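Local coordinates for protein post-proline cleaving enzyme (Rickettsia typhi, PDB 4HVT) that probably acts as a serine-type oligopeptidase, cleaving peptide bonds on the carboxyl side of proline residues, at residues Leu439-Asp443 with Phe496-Glu502; Asn416-Pro420 with Ser444-Leu449; Leu183-Tyr189 with Phe200-Leu204; Arg143-Ser147 with Tyr189-Ile193. Residues are numbered along the deposited sequence.

From the N terminus, interaction 4 comes first: it brings 143-147 against 189-193, setting one blade of the beta-propeller on the next. Before that loop closes, 183-189 has opened interaction 3, which ends at 200-204. The two therefore cross along the chain, share Y189 and touch where F200 CB meets P190 CA at 3.7 Å. More than 200 residues later, interaction 2 joins the 416-420 turn of the last blade to 444-449, while interaction 1 runs from the linker 439-443 to 496-502. These also cross, and touch through N501 ND2 and S417 O, tying propeller, linker and catalytic domain together. The centres of interactions 1 and 3 lie about 38 Å apart, on opposite sides of the chain's centre.

Interaction 1 of 4, residues Leu439-Asp443 with Phe496-Glu502; sequences LYSFD and FSRIKNE
Build 439-443 as an irregular, mostly extended chain and 496-502 as a loop that enters a helix at R498. S497 is the N-cap: its OG accepts from K500 N at 3.2 Å, and N501 N to S497 O (2.9 Å) opens the helical turn. The segments stay apart as backbones, with the nearest CA atoms, F442 and E502, 8.0 Å from each other. Y440 (chi1 59°, p) and F442 (chi1 -171°, t) both send CA-to-CB toward 496-502, with S441 turned away between them. R498, in an extended rotamer (chi1 to chi3 all t), lays its guanidinium flat on the Y440 ring, centres 4.1 Å apart and planes at 6°, and its CD sits 3.8 Å from the ring centroid as a CH-pi contact. This linker joins the last propeller blade to the first strand of the alpha/beta-hydrolase sheet; here it lies against helix 498-505, the first helix after the propeller in the chain. The R498 cation is held by R498 NE to E502 OE2 (3.0 Å) and by a salt bridge to D69. F496 (chi1 t) points its ring edge at the F442 face in a T-shaped pair, centroids 5.5 Å apart and planes at 82°; F442 CZ also meets N501 CB at 3.5 Å. Two waters donate to S441 O: water 1 continues to E502 OE1 (2.6 Å), water 2 to E502 OE2 (2.8 Å).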
loop_
_atom_site.group_PDB
_atom_site.type_symbol
_atom_site.label_atom_id
_atom_site.label_comp_id
_atom_site.label_asym_id
_atom_site.label_seq_id
_atom_site.Cartn_x
_atom_site.Cartn_y
_atom_site.Cartn_z
ATOM N N LEU A 439 -11.320 11.559 -18.918
ATOM C CA LEU A 439 -12.520 11.715 -19.733
ATOM C C LEU A 439 -13.703 12.183 -18.889
ATOM O O LEU A 439 -14.702 12.647 -19.409
ATOM C CB LEU A 439 -12.909 10.411 -20.404
ATOM C CG LEU A 439 -11.899 9.806 -21.354
ATOM C CD1 LEU A 439 -12.379 8.464 -21.875
ATOM C CD2 LEU A 439 -11.634 10.766 -22.478
ATOM N N TYR A 440 -13.580 12.049 -17.587
ATOM C CA TYR A 440 -14.577 12.560 -16.681
ATOM C C TYR A 440 -14.321 14.022 -16.384
ATOM O O TYR A 440 -13.242 14.523 -16.601
ATOM C CB TYR A 440 -14.586 11.758 -15.384
ATOM C CG TYR A 440 -13.292 11.753 -14.625
ATOM C CD1 TYR A 440 -12.971 12.774 -13.748
ATOM C CD2 TYR A 440 -12.370 10.702 -14.771
ATOM C CE1 TYR A 440 -11.765 12.753 -13.033
ATOM C CE2 TYR A 440 -11.188 10.699 -14.071
ATOM C CZ TYR A 440 -10.892 11.716 -13.198
ATOM O OH TYR A 440 -9.683 11.609 -12.508
ATOM N N SER A 441 -15.361 14.696 -15.882
ATOM C CA SER A 441 -15.334 16.139 -15.681
ATOM C C SER A 441 -15.109 16.479 -14.199
ATOM O O SER A 441 -15.759 15.889 -13.324
ATOM C CB SER A 441 -16.660 16.727 -16.165
ATOM O OG SER A 441 -16.835 18.021 -15.650
ATOM N N PHE A 442 -14.160 17.364 -13.918
ATOM C CA PHE A 442 -13.916 17.884 -12.562
ATOM C C PHE A 442 -13.339 19.285 -12.708
ATOM O O PHE A 442 -12.246 19.464 -13.220
ATOM C CB PHE A 442 -12.983 17.025 -11.690
ATOM C CG PHE A 442 -12.935 17.467 -10.263
ATOM C CD1 PHE A 442 -13.993 17.200 -9.400
ATOM C CD2 PHE A 442 -11.877 18.220 -9.796
ATOM C CE1 PHE A 442 -13.983 17.665 -8.078
ATOM C CE2 PHE A 442 -11.836 18.657 -8.479
ATOM C CZ PHE A 442 -12.898 18.395 -7.611
ATOM N N ASP A 443 -14.107 20.272 -12.261
ATOM C CA ASP A 443 -13.796 21.688 -12.466
ATOM C C ASP A 443 -12.895 22.164 -11.328
ATOM O O ASP A 443 -13.381 22.703 -10.311
ATOM C CB ASP A 443 -15.100 22.477 -12.472
ATOM C CG ASP A 443 -14.880 23.951 -12.726
ATOM O OD1 ASP A 443 -13.768 24.305 -13.208
ATOM O OD2 ASP A 443 -15.819 24.732 -12.417
ATOM N N PHE A 496 -4.896 12.779 -6.073
ATOM C CA PHE A 496 -6.234 13.127 -6.507
ATOM C C PHE A 496 -7.160 11.983 -6.171
ATOM O O PHE A 496 -6.933 10.849 -6.610
ATOM C CB PHE A 496 -6.267 13.353 -8.052
ATOM C CG PHE A 496 -7.602 13.840 -8.557
ATOM C CD1 PHE A 496 -8.597 12.941 -8.946
ATOM C CD2 PHE A 496 -7.872 15.181 -8.581
ATOM C CE1 PHE A 496 -9.812 13.375 -9.415
ATOM C CE2 PHE A 496 -9.088 15.639 -9.057
ATOM C CZ PHE A 496 -10.062 14.738 -9.443
ATOM N N SER A 497 -8.165 12.244 -5.340
ATOM C CA SER A 497 -9.224 11.274 -5.071
ATOM C C SER A 497 -10.533 11.713 -5.672
ATOM O O SER A 497 -11.170 12.650 -5.179
ATOM C CB SER A 497 -9.414 11.088 -3.567
ATOM O OG SER A 497 -10.530 10.214 -3.325
ATOM N N ARG A 498 -10.958 10.996 -6.698
ATOM C CA ARG A 498 -12.204 11.287 -7.336
ATOM C C ARG A 498 -13.372 11.135 -6.357
ATOM O O ARG A 498 -14.278 11.964 -6.326
ATOM C CB ARG A 498 -12.370 10.378 -8.536
ATOM C CG ARG A 498 -13.412 10.871 -9.450
ATOM C CD ARG A 498 -13.394 10.130 -10.761
ATOM N NE ARG A 498 -14.676 10.403 -11.344
ATOM C CZ ARG A 498 -15.256 9.678 -12.279
ATOM N NH1 ARG A 498 -14.630 8.643 -12.801
ATOM N NH2 ARG A 498 -16.450 10.046 -12.714
ATOM N N ILE A 499 -13.354 10.078 -5.546
ATOM C CA ILE A 499 -14.470 9.861 -4.650
ATOM C C ILE A 499 -14.572 10.998 -3.620
ATOM O O ILE A 499 -15.642 11.533 -3.374
ATOM C CB ILE A 499 -14.376 8.511 -3.896
ATOM C CG1 ILE A 499 -14.435 7.316 -4.857
ATOM C CG2 ILE A 499 -15.516 8.429 -2.897
ATOM C CD1 ILE A 499 -15.831 7.031 -5.385
ATOM N N LYS A 500 -13.473 11.326 -2.961
ATOM C CA LYS A 500 -13.521 12.366 -1.939
ATOM C C LYS A 500 -13.868 13.711 -2.567
ATOM O O LYS A 500 -14.688 14.452 -2.062
ATOM C CB LYS A 500 -12.183 12.456 -1.176
ATOM N N ASN A 501 -13.243 14.034 -3.709
ATOM C CA ASN A 501 -13.515 15.314 -4.330
ATOM C C ASN A 501 -14.954 15.463 -4.791
ATOM O O ASN A 501 -15.567 16.519 -4.632
ATOM C CB ASN A 501 -12.583 15.543 -5.536
ATOM C CG ASN A 501 -11.160 15.888 -5.113
ATOM O OD1 ASN A 501 -10.920 16.308 -3.975
ATOM N ND2 ASN A 501 -10.207 15.649 -5.988
ATOM N N GLU A 502 -15.490 14.407 -5.393
ATOM C CA GLU A 502 -16.844 14.496 -5.959
ATOM C C GLU A 502 -17.944 14.227 -4.954
ATOM O O GLU A 502 -18.963 14.871 -4.995
ATOM C CB GLU A 502 -17.001 13.546 -7.124
ATOM C CG GLU A 502 -16.047 13.835 -8.267
ATOM C CD GLU A 502 -16.715 13.640 -9.581
ATOM O OE1 GLU A 502 -17.558 14.531 -9.901
ATOM O OE2 GLU A 502 -16.391 12.644 -10.278
HETATM O O HOH W 1 -17.261 16.847 -11.009
HETATM O O HOH W 2 -17.339 13.646 -12.752
#

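Interaction 2 of 4, residues Asn416-Pro420 with Ser444-Leu449; sequences NSIVP and SENYVL
An Asx turn shapes the hairpin connection between strands 410-415 and 422-426 of the last propeller blade, and this turn rests on the start of the edge strand 447-455 of the alpha/beta-hydrolase sheet, making a propeller-to-catalytic-domain contact. N416 (chi1 77°, p) folds back so that its OD1 accepts from I418 N at 2.8 Å and, weakly, from V419 N at 2.9 Å. In the second segment, 444-446 form a single 3-10 turn closed by Y447 N to S444 O (3.0 Å), after which the chain extends as a strand. I418 and S444 are the nearest CA pair, at 5.6 Å. I418 (chi1 60°, chi2 171°) points into the concave side of this bend: its CD1 reaches L449 CB at 3.8 Å and Y447 O at 3.7 Å, and its CG2 lies 4.1 Å from Y447 CB. L449 (chi1 t, chi2 p) sets CD1 4.0 Å from S417 CB. S444, chi1 m, donates OG to I418 O at 2.6 Å.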
loop_
_atom_site.group_PDB
_atom_site.type_symbol
_atom_site.label_atom_id
_atom_site.label_comp_id
_atom_site.label_asym_id
_atom_site.label_seq_id
_atom_site.Cartn_x
_atom_site.Cartn_y
_atom_site.Cartn_z
ATOM N N ASN A 416 -2.522 16.529 -8.954
ATOM C CA ASN A 416 -2.487 17.071 -7.610
ATOM C C ASN A 416 -3.843 16.828 -6.982
ATOM O O ASN A 416 -4.695 16.190 -7.541
ATOM C CB ASN A 416 -1.983 18.550 -7.565
ATOM C CG ASN A 416 -3.016 19.578 -8.003
ATOM O OD1 ASN A 416 -4.209 19.318 -7.913
ATOM N ND2 ASN A 416 -2.559 20.775 -8.459
ATOM N N SER A 417 -4.017 17.219 -5.742
ATOM C CA SER A 417 -5.212 16.789 -5.029
ATOM C C SER A 417 -6.513 17.243 -5.701
ATOM O O SER A 417 -7.543 16.609 -5.488
ATOM C CB SER A 417 -5.148 17.284 -3.592
ATOM O OG SER A 417 -6.223 16.785 -2.795
ATOM N N ILE A 418 -6.468 18.324 -6.488
ATOM C CA ILE A 418 -7.693 18.877 -7.090
ATOM C C ILE A 418 -7.661 18.898 -8.638
ATOM O O ILE A 418 -8.638 19.296 -9.263
ATOM C CB ILE A 418 -8.075 20.287 -6.558
ATOM C CG1 ILE A 418 -6.978 21.318 -6.821
ATOM C CG2 ILE A 418 -8.455 20.234 -5.077
ATOM C CD1 ILE A 418 -7.350 22.766 -6.521
ATOM N N VAL A 419 -6.583 18.433 -9.236
ATOM C CA VAL A 419 -6.451 18.381 -10.690
ATOM C C VAL A 419 -6.307 16.909 -11.109
ATOM O O VAL A 419 -5.378 16.260 -10.669
ATOM C CB VAL A 419 -5.243 19.220 -11.197
ATOM C CG1 VAL A 419 -5.189 19.115 -12.710
ATOM C CG2 VAL A 419 -5.359 20.684 -10.743
ATOM N N PRO A 420 -7.228 16.378 -11.948
ATOM C CA PRO A 420 -7.151 14.968 -12.262
ATOM C C PRO A 420 -5.817 14.608 -12.947
ATOM O O PRO A 420 -5.219 15.448 -13.628
ATOM C CB PRO A 420 -8.318 14.727 -13.234
ATOM C CG PRO A 420 -9.292 15.789 -12.909
ATOM C CD PRO A 420 -8.473 16.975 -12.475
ATOM N N SER A 444 -11.594 21.982 -11.521
ATOM C CA SER A 444 -10.582 22.278 -10.506
ATOM C C SER A 444 -10.600 23.746 -10.001
ATOM O O SER A 444 -10.299 24.002 -8.844
ATOM C CB SER A 444 -9.210 21.870 -11.050
ATOM O OG SER A 444 -9.285 20.513 -11.496
ATOM N N GLU A 445 -10.981 24.687 -10.869
ATOM C CA GLU A 445 -11.063 26.102 -10.513
ATOM C C GLU A 445 -12.137 26.413 -9.484
ATOM O O GLU A 445 -12.117 27.498 -8.933
ATOM C CB GLU A 445 -11.290 26.966 -11.761
ATOM C CG GLU A 445 -10.050 27.115 -12.610
ATOM C CD GLU A 445 -10.064 28.341 -13.503
ATOM O OE1 GLU A 445 -11.039 29.144 -13.462
ATOM O OE2 GLU A 445 -9.088 28.514 -14.268
ATOM N N ASN A 446 -13.084 25.501 -9.245
ATOM C CA ASN A 446 -14.099 25.729 -8.213
ATOM C C ASN A 446 -13.573 25.342 -6.838
ATOM O O ASN A 446 -14.315 25.494 -5.872
ATOM C CB ASN A 446 -15.372 24.904 -8.437
ATOM C CG ASN A 446 -16.189 25.393 -9.570
ATOM O OD1 ASN A 446 -16.008 26.517 -10.025
ATOM N ND2 ASN A 446 -17.140 24.562 -10.028
ATOM N N TYR A 447 -12.327 24.817 -6.782
ATOM C CA TYR A 447 -11.709 24.343 -5.514
ATOM C C TYR A 447 -10.377 25.015 -5.148
ATOM O O TYR A 447 -9.695 25.621 -5.982
ATOM C CB TYR A 447 -11.547 22.831 -5.601
ATOM C CG TYR A 447 -12.842 22.177 -5.910
ATOM C CD1 TYR A 447 -13.738 21.840 -4.887
ATOM C CD2 TYR A 447 -13.236 21.965 -7.229
ATOM C CE1 TYR A 447 -14.989 21.294 -5.175
ATOM C CE2 TYR A 447 -14.482 21.414 -7.531
ATOM C CZ TYR A 447 -15.348 21.066 -6.512
ATOM O OH TYR A 447 -16.579 20.541 -6.850
ATOM N N VAL A 448 -10.014 24.899 -3.881
ATOM C CA VAL A 448 -8.754 25.408 -3.381
ATOM C C VAL A 448 -8.018 24.252 -2.729
ATOM O O VAL A 448 -8.622 23.471 -1.995
ATOM C CB VAL A 448 -8.962 26.509 -2.323
ATOM C CG1 VAL A 448 -7.602 27.004 -1.823
ATOM C CG2 VAL A 448 -9.753 27.661 -2.906
ATOM N N LEU A 449 -6.726 24.201 -2.995
ATOM C CA LEU A 449 -5.782 23.288 -2.381
ATOM C C LEU A 449 -4.751 24.154 -1.666
ATOM O O LEU A 449 -3.990 24.922 -2.328
ATOM C CB LEU A 449 -5.115 22.417 -3.450
ATOM C CG LEU A 449 -3.892 21.612 -2.974
ATOM C CD1 LEU A 449 -4.272 20.710 -1.791
ATOM C CD2 LEU A 449 -3.278 20.810 -4.097
#

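Interaction 3 of 4, residues Leu183-Tyr189 with Phe200-Leu204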
loop_
_atom_site.group_PDB
_atom_site.type_symbol
_atom_site.label_atom_id
_atom_site.label_comp_id
_atom_site.label_asym_id
_atom_site.label_seq_id
_atom_site.Cartn_x
_atom_site.Cartn_y
_atom_site.Cartn_z
ATOM N N LEU A 183 -1.583 -25.223 -3.231
ATOM C CA LEU A 183 -0.865 -24.714 -2.106
ATOM C C LEU A 183 -0.877 -23.177 -2.166
ATOM O O LEU A 183 -0.697 -22.605 -3.240
ATOM C CB LEU A 183 0.537 -25.245 -2.133
ATOM C CG LEU A 183 0.642 -26.780 -2.083
ATOM C CD1 LEU A 183 2.071 -27.152 -2.421
ATOM C CD2 LEU A 183 0.239 -27.315 -0.744
ATOM N N GLU A 184 -1.177 -22.542 -1.044
ATOM C CA GLU A 184 -1.226 -21.083 -0.948
ATOM C C GLU A 184 -0.246 -20.603 0.080
ATOM O O GLU A 184 0.069 -21.331 1.021
ATOM C CB GLU A 184 -2.618 -20.638 -0.554
ATOM C CG GLU A 184 -3.698 -20.980 -1.572
ATOM C CD GLU A 184 -5.101 -20.746 -1.021
ATOM O OE1 GLU A 184 -5.428 -19.610 -0.667
ATOM O OE2 GLU A 184 -5.857 -21.726 -0.828
ATOM N N GLY A 185 0.240 -19.391 -0.078
ATOM C CA GLY A 185 1.155 -18.815 0.896
ATOM C C GLY A 185 1.034 -17.305 0.877
ATOM O O GLY A 185 0.794 -16.743 -0.188
ATOM N N LYS A 186 1.184 -16.668 2.054
ATOM C CA LYS A 186 1.039 -15.206 2.107
ATOM C C LYS A 186 2.138 -14.524 1.298
ATOM O O LYS A 186 3.330 -14.624 1.586
ATOM C CB LYS A 186 1.031 -14.657 3.527
ATOM C CG LYS A 186 -0.190 -15.038 4.320
ATOM C CD LYS A 186 -0.344 -14.171 5.564
ATOM C CE LYS A 186 0.811 -14.326 6.520
ATOM N NZ LYS A 186 0.628 -13.384 7.668
ATOM N N PHE A 187 1.711 -13.803 0.284
ATOM C CA PHE A 187 2.587 -13.105 -0.667
ATOM C C PHE A 187 3.658 -14.043 -1.263
ATOM O O PHE A 187 4.792 -13.665 -1.507
ATOM C CB PHE A 187 3.163 -11.838 -0.053
ATOM C CG PHE A 187 2.100 -10.868 0.393
ATOM C CD1 PHE A 187 1.252 -10.275 -0.538
ATOM C CD2 PHE A 187 1.878 -10.638 1.724
ATOM C CE1 PHE A 187 0.258 -9.389 -0.150
ATOM C CE2 PHE A 187 0.880 -9.782 2.119
ATOM C CZ PHE A 187 0.071 -9.180 1.198
ATOM N N THR A 188 3.212 -15.239 -1.574
ATOM C CA THR A 188 3.981 -16.151 -2.456
ATOM C C THR A 188 3.922 -15.571 -3.833
ATOM O O THR A 188 2.836 -15.434 -4.405
ATOM C CB THR A 188 3.393 -17.553 -2.472
ATOM O OG1 THR A 188 3.631 -18.185 -1.195
ATOM C CG2 THR A 188 4.091 -18.363 -3.562
ATOM N N TYR A 189 5.082 -15.170 -4.338
ATOM C CA TYR A 189 5.249 -14.680 -5.688
ATOM C C TYR A 189 6.421 -15.388 -6.370
ATOM O O TYR A 189 7.487 -15.618 -5.729
ATOM C CB TYR A 189 5.589 -13.182 -5.696
ATOM C CG TYR A 189 4.506 -12.232 -5.322
ATOM C CD1 TYR A 189 3.462 -11.940 -6.189
ATOM C CD2 TYR A 189 4.583 -11.543 -4.133
ATOM C CE1 TYR A 189 2.475 -10.991 -5.822
ATOM C CE2 TYR A 189 3.624 -10.618 -3.763
ATOM C CZ TYR A 189 2.588 -10.345 -4.600
ATOM O OH TYR A 189 1.663 -9.424 -4.161
ATOM N N PHE A 200 10.583 -19.495 -5.961
ATOM C CA PHE A 200 9.481 -18.868 -5.233
ATOM C C PHE A 200 9.485 -19.228 -3.756
ATOM O O PHE A 200 10.076 -20.237 -3.369
ATOM C CB PHE A 200 8.123 -19.118 -5.899
ATOM C CG PHE A 200 7.612 -20.524 -5.927
ATOM C CD1 PHE A 200 8.311 -21.593 -6.517
ATOM C CD2 PHE A 200 6.306 -20.786 -5.482
ATOM C CE1 PHE A 200 7.783 -22.898 -6.565
ATOM C CE2 PHE A 200 5.746 -22.056 -5.607
ATOM C CZ PHE A 200 6.484 -23.122 -6.091
ATOM N N ASN A 201 8.768 -18.397 -2.978
ATOM C CA ASN A 201 8.596 -18.563 -1.539
ATOM C C ASN A 201 7.359 -19.429 -1.297
ATOM O O ASN A 201 6.294 -18.942 -0.914
ATOM C CB ASN A 201 8.589 -17.207 -0.814
ATOM C CG ASN A 201 7.561 -16.221 -1.341
ATOM O OD1 ASN A 201 7.318 -16.140 -2.551
ATOM N ND2 ASN A 201 6.949 -15.487 -0.421
ATOM N N LEU A 202 7.558 -20.734 -1.543
ATOM C CA LEU A 202 6.591 -21.810 -1.484
ATOM C C LEU A 202 6.397 -22.370 -0.068
ATOM O O LEU A 202 7.364 -22.752 0.600
ATOM C CB LEU A 202 7.037 -22.980 -2.400
ATOM C CG LEU A 202 6.268 -24.292 -2.291
ATOM C CD1 LEU A 202 4.830 -24.195 -2.670
ATOM C CD2 LEU A 202 6.919 -25.339 -3.181
ATOM N N VAL A 203 5.145 -22.513 0.361
ATOM C CA VAL A 203 4.831 -23.247 1.596
ATOM C C VAL A 203 4.447 -24.648 1.190
ATOM O O VAL A 203 3.294 -24.925 0.843
ATOM C CB VAL A 203 3.702 -22.569 2.385
ATOM C CG1 VAL A 203 3.423 -23.300 3.694
ATOM C CG2 VAL A 203 4.086 -21.129 2.688
ATOM N N LEU A 204 5.445 -25.518 1.108
ATOM C CA LEU A 204 5.179 -26.891 0.643
ATOM C C LEU A 204 4.615 -27.698 1.808
ATOM O O LEU A 204 3.636 -28.472 1.657
ATOM C CB LEU A 204 6.452 -27.528 0.105
ATOM C CG LEU A 204 6.339 -28.954 -0.438
ATOM C CD1 LEU A 204 5.267 -29.041 -1.494
ATOM C CD2 LEU A 204 7.676 -29.425 -0.968
HETATM O O HOH W 3 0.640 -24.149 1.369
HETATM O O HOH W 4 3.080 -21.062 -1.190
#
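N201 does most of the polar work with its side-chain amide, which straddles the backbone of the facing segment: ND2 donates to F187 O at 3.0 Å, and OD1 accepts from Y189 N at 3.0 Å. The T188 side chain completes the set, its OG1 donating to N201 O at 2.8 Å. Water 4 extends this pattern, donating to T188 OG1 (2.9 Å) and accepting from V203 N (3.0 Å), while water 3 joins E184 O to V203 O. Both chains bend here: G185 to T188 form a type II turn, with F187 at positive phi, and N201 is the centre of an inverse gamma turn. G185 passes close to the T188 hydroxyl; a CB on it would lie 2.3 Å from T188 OG1. Packing flanks these bonds. L183 CD1 meets L204 CD1 at 3.8 Å and L202 CD1 at 4.1 Å, and T188 CG2 abuts the F200 ring edge, 3.8 Å from CD2. The contact sits where the chain leaves strand 185-186 of one blade and enters the next at 190-192. The F187 side chain touches R651 and lies near the presumed Ser-His-Asp triad. With side chains bonding to backbone groups in place of regular strand pairing, the connection from one blade to the next is held to 200-204 by bonds of N201 and T188 and two bridging waters.

Interaction 4 of 4, residues Arg143-Ser147 with Tyr189-Ile193; sequences RYLIS and YPTWI
Two extended segments run nearly antiparallel, the axes of 143-147 and 190-192 at 171° and 8.7 Å apart at closest approach. This is too far for strand pairing, and no hydrogen bond crosses between them: they belong to separate sheets, adjacent blades of the propeller packed face to face. L145 lies nearest P190 (CA atoms 7.4 Å apart) and S147 nearest Y189 (7.0 Å). Strand alternation turns R143, L145 and S147 toward the second segment, and Y144 and I146 away; P190 and W192 point back while T191 does not. L145 (chi1 m, chi2 t) is wedged between P190 and W192. Its CD1 touches P190 CG at 3.6 Å and lies over the five-membered ring of W192, 3.6 Å from its centroid, as a CH-pi contact, while its CG reaches W192 CZ2 at 3.4 Å. W192 (chi1 -68°, chi2 93°) also brings CH2 within 3.9 Å of R143 CB; its NE1 bonds to S135 O, and the R143 guanidinium turns to D162 and E160. At the other end, S147 OG sits at the edge of the Y189 ring, 3.6 Å from CD1. Blade therefore meets blade here by interlocking apolar side chains, with R143 NE and NH1 and W192 NE1 bonded to partners beyond these segments.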
loop_
_atom_site.group_PDB
_atom_site.type_symbol
_atom_site.label_atom_id
_atom_site.label_comp_id
_atom_site.label_asym_id
_atom_site.label_seq_id
_atom_site.Cartn_x
_atom_site.Cartn_y
_atom_site.Cartn_z
ATOM N N ARG A 143 5.125 -16.102 -22.227
ATOM C CA ARG A 143 4.737 -16.802 -20.997
ATOM C C ARG A 143 4.686 -15.820 -19.845
ATOM O O ARG A 143 5.608 -15.033 -19.654
ATOM C CB ARG A 143 5.699 -17.993 -20.671
ATOM C CG ARG A 143 5.561 -19.203 -21.567
ATOM C CD ARG A 143 4.194 -19.851 -21.456
ATOM N NE ARG A 143 4.014 -20.892 -22.462
ATOM C CZ ARG A 143 4.361 -22.170 -22.347
ATOM N NH1 ARG A 143 4.933 -22.636 -21.261
ATOM N NH2 ARG A 143 4.159 -22.987 -23.371
ATOM N N TYR A 144 3.594 -15.886 -19.068
ATOM C CA TYR A 144 3.381 -15.078 -17.882
ATOM C C TYR A 144 3.034 -15.981 -16.724
ATOM O O TYR A 144 2.422 -17.011 -16.926
ATOM C CB TYR A 144 2.203 -14.101 -18.078
ATOM C CG TYR A 144 2.487 -12.936 -18.988
ATOM C CD1 TYR A 144 2.435 -13.095 -20.369
ATOM C CD2 TYR A 144 2.808 -11.681 -18.480
ATOM C CE1 TYR A 144 2.675 -12.030 -21.219
ATOM C CE2 TYR A 144 3.033 -10.605 -19.330
ATOM C CZ TYR A 144 2.969 -10.782 -20.686
ATOM O OH TYR A 144 3.239 -9.695 -21.496
ATOM N N LEU A 145 3.468 -15.633 -15.521
ATOM C CA LEU A 145 2.932 -16.249 -14.302
ATOM C C LEU A 145 1.907 -15.278 -13.758
ATOM O O LEU A 145 2.247 -14.139 -13.464
ATOM C CB LEU A 145 4.056 -16.487 -13.285
ATOM C CG LEU A 145 5.091 -17.438 -13.844
ATOM C CD1 LEU A 145 6.384 -17.306 -13.042
ATOM C CD2 LEU A 145 4.628 -18.887 -13.916
ATOM N N ILE A 146 0.653 -15.701 -13.677
ATOM C CA ILE A 146 -0.418 -14.840 -13.210
ATOM C C ILE A 146 -0.647 -15.089 -11.738
ATOM O O ILE A 146 -1.078 -16.170 -11.395
ATOM C CB ILE A 146 -1.760 -15.060 -13.978
ATOM C CG1 ILE A 146 -1.559 -15.144 -15.501
ATOM C CG2 ILE A 146 -2.781 -14.018 -13.576
ATOM C CD1 ILE A 146 -1.048 -13.896 -16.146
ATOM N N SER A 147 -0.378 -14.090 -10.890
ATOM C CA SER A 147 -0.670 -14.164 -9.454
ATOM C C SER A 147 -2.126 -13.894 -9.151
ATOM O O SER A 147 -2.746 -13.002 -9.753
ATOM C CB SER A 147 0.190 -13.192 -8.675
ATOM O OG SER A 147 1.559 -13.592 -8.714
ATOM N N TYR A 189 5.082 -15.170 -4.338
ATOM C CA TYR A 189 5.249 -14.680 -5.688
ATOM C C TYR A 189 6.421 -15.388 -6.370
ATOM O O TYR A 189 7.487 -15.618 -5.729
ATOM C CB TYR A 189 5.589 -13.182 -5.696
ATOM C CG TYR A 189 4.506 -12.232 -5.322
ATOM C CD1 TYR A 189 3.462 -11.940 -6.189
ATOM C CD2 TYR A 189 4.583 -11.543 -4.133
ATOM C CE1 TYR A 189 2.475 -10.991 -5.822
ATOM C CE2 TYR A 189 3.624 -10.618 -3.763
ATOM C CZ TYR A 189 2.588 -10.345 -4.600
ATOM O OH TYR A 189 1.663 -9.424 -4.161
ATOM N N PRO A 190 6.246 -15.747 -7.650
ATOM C CA PRO A 190 7.343 -16.454 -8.355
ATOM C C PRO A 190 8.191 -15.523 -9.199
ATOM O O PRO A 190 7.706 -14.478 -9.681
ATOM C CB PRO A 190 6.599 -17.418 -9.259
ATOM C CG PRO A 190 5.327 -16.636 -9.624
ATOM C CD PRO A 190 4.975 -15.891 -8.360
ATOM N N THR A 191 9.446 -15.949 -9.397
ATOM C CA THR A 191 10.426 -15.285 -10.215
ATOM C C THR A 191 10.941 -16.286 -11.264
ATOM O O THR A 191 11.304 -17.383 -10.956
ATOM C CB THR A 191 11.581 -14.740 -9.359
ATOM O OG1 THR A 191 11.057 -13.716 -8.504
ATOM C CG2 THR A 191 12.705 -14.123 -10.237
ATOM N N TRP A 192 10.920 -15.869 -12.546
ATOM C CA TRP A 192 11.492 -16.727 -13.573
ATOM C C TRP A 192 13.037 -16.815 -13.465
ATOM O O TRP A 192 13.699 -15.790 -13.259
ATOM C CB TRP A 192 11.147 -16.227 -14.970
ATOM C CG TRP A 192 9.739 -16.303 -15.379
ATOM C CD1 TRP A 192 8.818 -15.316 -15.255
ATOM C CD2 TRP A 192 9.064 -17.399 -15.993
ATOM N NE1 TRP A 192 7.632 -15.685 -15.793
ATOM C CE2 TRP A 192 7.731 -16.988 -16.214
ATOM C CE3 TRP A 192 9.425 -18.699 -16.340
ATOM C CZ2 TRP A 192 6.796 -17.797 -16.796
ATOM C CZ3 TRP A 192 8.476 -19.511 -16.928
ATOM C CH2 TRP A 192 7.175 -19.034 -17.170
ATOM N N ILE A 193 13.600 -18.016 -13.608
ATOM C CA ILE A 193 15.058 -18.294 -13.670
ATOM C C ILE A 193 15.405 -18.404 -15.195
ATOM O O ILE A 193 16.404 -17.800 -15.734
ATOM C CB ILE A 193 15.397 -19.605 -12.840
ATOM C CG1 ILE A 193 15.227 -19.457 -11.309
ATOM C CG2 ILE A 193 16.805 -20.141 -13.049
ATOM C CD1 ILE A 193 15.952 -18.290 -10.673
#